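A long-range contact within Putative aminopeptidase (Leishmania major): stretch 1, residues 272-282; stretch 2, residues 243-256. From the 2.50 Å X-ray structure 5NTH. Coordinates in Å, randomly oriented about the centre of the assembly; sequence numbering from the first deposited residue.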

# COMPACT_ATOMS: atom_id res chain seq x y z
N TYR A 272 26.60 12.85 -14.51
CA TYR A 272 27.70 12.47 -15.40
C TYR A 272 27.26 11.44 -16.44
O TYR A 272 26.48 10.53 -16.12
CB TYR A 272 28.92 12.00 -14.62
CG TYR A 272 29.33 13.04 -13.63
CD1 TYR A 272 29.64 14.34 -14.06
CD2 TYR A 272 29.36 12.76 -12.27
CE1 TYR A 272 29.97 15.31 -13.16
CE2 TYR A 272 29.71 13.72 -11.35
CZ TYR A 272 30.00 15.00 -11.79
OH TYR A 272 30.33 15.94 -10.85
N PRO A 273 27.78 11.58 -17.68
CA PRO A 273 27.16 10.92 -18.84
C PRO A 273 27.42 9.42 -19.04
O PRO A 273 28.26 8.83 -18.37
CB PRO A 273 27.70 11.73 -20.02
CG PRO A 273 29.02 12.22 -19.55
CD PRO A 273 28.96 12.37 -18.07
N ALA A 274 26.68 8.83 -19.96
CA ALA A 274 26.82 7.43 -20.29
C ALA A 274 28.12 7.12 -21.07
O ALA A 274 28.66 7.98 -21.75
CB ALA A 274 25.61 6.98 -21.09
N HIS A 275 28.61 5.88 -20.91
CA HIS A 275 29.75 5.39 -21.69
C HIS A 275 29.53 3.94 -22.05
O HIS A 275 29.12 3.14 -21.21
CB HIS A 275 31.06 5.36 -20.90
CG HIS A 275 31.51 6.66 -20.34
ND1 HIS A 275 30.83 7.31 -19.33
CD2 HIS A 275 32.64 7.38 -20.56
CE1 HIS A 275 31.49 8.41 -19.00
NE2 HIS A 275 32.60 8.47 -19.72
N LEU A 276 29.87 3.60 -23.29
CA LEU A 276 30.24 2.23 -23.59
C LEU A 276 31.75 2.17 -23.60
O LEU A 276 32.41 2.89 -24.34
CB LEU A 276 29.64 1.75 -24.90
CG LEU A 276 28.19 1.27 -24.76
CD1 LEU A 276 27.62 1.06 -26.13
CD2 LEU A 276 28.09 -0.04 -23.99
N VAL A 277 32.30 1.35 -22.73
CA VAL A 277 33.72 1.22 -22.62
C VAL A 277 34.02 -0.24 -22.87
O VAL A 277 33.44 -1.11 -22.20
CB VAL A 277 34.21 1.61 -21.23
CG1 VAL A 277 35.74 1.57 -21.18
CG2 VAL A 277 33.69 2.98 -20.83
N THR A 278 34.91 -0.50 -23.83
CA THR A 278 35.30 -1.85 -24.16
C THR A 278 36.82 -1.97 -24.18
O THR A 278 37.50 -1.17 -24.83
CB THR A 278 34.78 -2.29 -25.51
OG1 THR A 278 33.35 -2.39 -25.46
CG2 THR A 278 35.37 -3.67 -25.88
N LEU A 279 37.32 -2.97 -23.46
CA LEU A 279 38.72 -3.34 -23.44
C LEU A 279 38.82 -4.67 -24.14
O LEU A 279 37.95 -5.52 -23.95
CB LEU A 279 39.24 -3.49 -22.01
CG LEU A 279 39.62 -2.19 -21.32
CD1 LEU A 279 38.41 -1.31 -21.09
CD2 LEU A 279 40.35 -2.45 -20.00
N ARG A 280 39.87 -4.85 -24.93
CA ARG A 280 40.08 -6.11 -25.65
C ARG A 280 41.57 -6.43 -25.87
O ARG A 280 42.36 -5.54 -26.19
CB ARG A 280 39.34 -6.09 -26.97
CG ARG A 280 39.78 -4.95 -27.88
CD ARG A 280 39.38 -5.16 -29.34
NE ARG A 280 39.67 -6.54 -29.81
CZ ARG A 280 40.68 -6.93 -30.60
NH1 ARG A 280 41.58 -6.07 -31.07
NH2 ARG A 280 40.77 -8.21 -30.92
N TYR A 281 41.90 -7.71 -25.72
CA TYR A 281 43.25 -8.25 -25.93
C TYR A 281 43.19 -9.35 -26.96
O TYR A 281 42.32 -10.23 -26.86
CB TYR A 281 43.79 -8.85 -24.64
CG TYR A 281 45.28 -9.16 -24.59
CD1 TYR A 281 46.24 -8.19 -24.87
CD2 TYR A 281 45.72 -10.42 -24.18
CE1 TYR A 281 47.61 -8.48 -24.77
CE2 TYR A 281 47.08 -10.74 -24.08
CZ TYR A 281 48.04 -9.77 -24.38
OH TYR A 281 49.40 -10.08 -24.28
N ARG A 282 44.07 -9.25 -27.97
CA ARG A 282 44.47 -10.39 -28.79
C ARG A 282 45.62 -11.09 -28.10
O ARG A 282 46.66 -10.47 -27.79
CB ARG A 282 44.90 -10.01 -30.21
CG ARG A 282 45.25 -11.24 -31.12
CD ARG A 282 45.49 -10.88 -32.59
NE ARG A 282 44.58 -9.76 -32.91
CZ ARG A 282 43.47 -9.79 -33.67
NH1 ARG A 282 42.76 -8.66 -33.78
NH2 ARG A 282 43.08 -10.89 -34.34
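Stretch 2, residues 243-256: LGVDMTVIKGDELR

Neighbouring antiparallel strands illustrate how a regular backbone ladder fixes where side chains start, while rotamers decide what they touch. In this putative aminopeptidase, residues 246-251 form an extended strand that runs beside strand 275-282 at 177°, almost exactly antiparallel, with the axes 4.7 Å apart at their closest. The register pairs His275 with Lys251 and continues stepwise to Arg280 with Asp246.

Hydrogen-bonded pairs alternate with non-hydrogen-bonded ones. Thr278 and Thr248 exchange two bonds, N of each to O of the other, both 2.8 Å. Leu276 and Ile250 do likewise, Ile250 N to Leu276 O at 2.8 Å and Leu276 N to Ile250 O at 2.9 Å; at Arg280 and Asp246 both bonds lengthen to 3.1 Å between backbone N and O. Beyond the strand, Gly252 N still reaches Ala274 O at 2.9 Å. Gly252 then adopts phi 59° and psi -119°, a conformation that favours glycine, and the chain turns into a helix.

On the face bearing His275, Val277 and Leu279, side chains from the non-hydrogen-bonded pairs meet. His275, chi1 m, has its CA-to-CB bond directed to this face, but the end of its side chain comes nearer the neighbouring strand, where Lys251, with all four chi angles t, lies extended across it: Lys251 CG sits 3.9 Å from the His275 ring centroid, over one face, a CH-pi contact. Val249 CG1 lies at the ring edge, 4.0 Å from His275 CD2. Val277 and Val249 are both t, and their methyls Val277 CG1 and Val249 CG2 approach to 4.2 Å. Leu279, m with chi2 p, places CD1 4.0 Å from Met247 CG; Met247 starts on this face, but its end leads away, so the contact is made near the base of its side chain.

The other face carries Leu276, Thr278 and Arg280. With chi1 m and chi2 t, Leu276 places CD1 3.9 Å from CD2 of Leu255, which has the same rotamer pair and reaches back from the helix; Leu255 CD1 also packs 3.5 Å from Ala274 CB. Both threonines are m, and a water donates to Thr248 O at 3.1 Å and is hydrogen-bonded to Thr278 OG1 at 3.2 Å. Arg280 takes p at chi1, then t and m, a bent course that brings NH1 to 3.3 Å from OD2 of Asp246, itself m, in a salt bridge joining partners already paired through their backbones.

Before the strand, Val245 points toward its neighbour, with CG1 3.8 Å from CD1 of Tyr281 and CG2 4.2 Å from CB of Leu279.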

# COMPACT_ATOMS: atom_id res chain seq x y z
N LEU A 243 47.90 -2.99 -18.76
CA LEU A 243 47.87 -4.29 -19.44
C LEU A 243 48.19 -4.21 -20.93
O LEU A 243 48.35 -5.24 -21.55
CB LEU A 243 46.50 -4.96 -19.24
CG LEU A 243 46.04 -5.14 -17.79
CD1 LEU A 243 44.61 -5.66 -17.75
CD2 LEU A 243 46.94 -6.08 -17.04
N GLY A 244 48.26 -3.01 -21.50
CA GLY A 244 48.71 -2.84 -22.89
C GLY A 244 47.70 -3.34 -23.88
O GLY A 244 48.06 -4.02 -24.84
N VAL A 245 46.42 -3.01 -23.67
CA VAL A 245 45.31 -3.55 -24.49
C VAL A 245 44.62 -2.43 -25.25
O VAL A 245 44.77 -1.26 -24.92
CB VAL A 245 44.27 -4.36 -23.65
CG1 VAL A 245 44.98 -5.31 -22.69
CG2 VAL A 245 43.33 -3.45 -22.84
N ASP A 246 43.84 -2.81 -26.27
CA ASP A 246 43.10 -1.80 -27.04
C ASP A 246 41.87 -1.41 -26.21
O ASP A 246 41.33 -2.21 -25.46
CB ASP A 246 42.73 -2.29 -28.47
CG ASP A 246 43.95 -2.81 -29.29
OD1 ASP A 246 45.10 -2.32 -29.10
OD2 ASP A 246 43.75 -3.72 -30.14
N MET A 247 41.47 -0.15 -26.33
CA MET A 247 40.32 0.36 -25.63
C MET A 247 39.47 1.16 -26.60
O MET A 247 39.99 2.00 -27.34
CB MET A 247 40.75 1.25 -24.47
CG MET A 247 39.62 1.60 -23.52
SD MET A 247 40.08 2.63 -22.11
CE MET A 247 40.45 4.21 -22.90
N THR A 248 38.17 0.91 -26.58
CA THR A 248 37.21 1.74 -27.33
C THR A 248 36.19 2.31 -26.36
O THR A 248 35.58 1.57 -25.59
CB THR A 248 36.49 0.91 -28.41
OG1 THR A 248 37.47 0.35 -29.31
CG2 THR A 248 35.46 1.78 -29.18
N VAL A 249 36.03 3.63 -26.38
CA VAL A 249 35.06 4.32 -25.51
C VAL A 249 34.12 5.09 -26.39
O VAL A 249 34.56 5.89 -27.19
CB VAL A 249 35.75 5.35 -24.60
CG1 VAL A 249 34.73 6.06 -23.72
CG2 VAL A 249 36.81 4.68 -23.73
N ILE A 250 32.82 4.90 -26.23
CA ILE A 250 31.84 5.81 -26.84
C ILE A 250 31.16 6.55 -25.70
O ILE A 250 30.63 5.90 -24.80
CB ILE A 250 30.83 5.07 -27.75
CG1 ILE A 250 31.60 4.26 -28.82
CG2 ILE A 250 29.87 6.07 -28.43
CD1 ILE A 250 30.81 3.13 -29.43
N LYS A 251 31.19 7.87 -25.71
CA LYS A 251 30.75 8.67 -24.55
C LYS A 251 29.67 9.70 -24.90
O LYS A 251 29.77 10.36 -25.94
CB LYS A 251 31.96 9.37 -23.92
CG LYS A 251 31.65 10.24 -22.70
CD LYS A 251 32.92 10.94 -22.17
CE LYS A 251 32.63 12.13 -21.25
NZ LYS A 251 33.81 12.62 -20.45
N GLY A 252 28.67 9.84 -24.03
CA GLY A 252 27.73 10.96 -24.02
C GLY A 252 26.98 11.12 -25.32
O GLY A 252 26.27 10.22 -25.71
N ASP A 253 27.14 12.26 -26.00
CA ASP A 253 26.49 12.51 -27.31
C ASP A 253 26.98 11.61 -28.43
O ASP A 253 26.23 11.33 -29.36
CB ASP A 253 26.59 14.00 -27.73
CG ASP A 253 25.94 14.96 -26.69
OD1 ASP A 253 25.31 14.51 -25.69
OD2 ASP A 253 26.06 16.18 -26.89
N GLU A 254 28.22 11.12 -28.33
CA GLU A 254 28.76 10.13 -29.25
C GLU A 254 27.86 8.88 -29.34
O GLU A 254 27.77 8.26 -30.40
CB GLU A 254 30.20 9.76 -28.87
N LEU A 255 27.18 8.53 -28.24
CA LEU A 255 26.27 7.37 -28.23
C LEU A 255 25.06 7.63 -29.08
O LEU A 255 24.70 6.83 -29.94
CB LEU A 255 25.78 7.07 -26.83
CG LEU A 255 26.79 6.41 -25.93
CD1 LEU A 255 26.36 6.53 -24.47
CD2 LEU A 255 26.98 4.95 -26.34
N ARG A 256 24.43 8.76 -28.80
CA ARG A 256 23.28 9.16 -29.57
C ARG A 256 23.65 9.40 -31.04
O ARG A 256 22.94 8.93 -31.90
CB ARG A 256 22.65 10.41 -28.98
CG ARG A 256 21.41 10.89 -29.75
CD ARG A 256 20.80 12.13 -29.15
NE ARG A 256 21.78 13.14 -28.79
CZ ARG A 256 21.48 14.29 -28.20
NH1 ARG A 256 20.22 14.62 -27.90
NH2 ARG A 256 22.45 15.14 -27.91
O HOH W 1 32.75 0.55 -26.48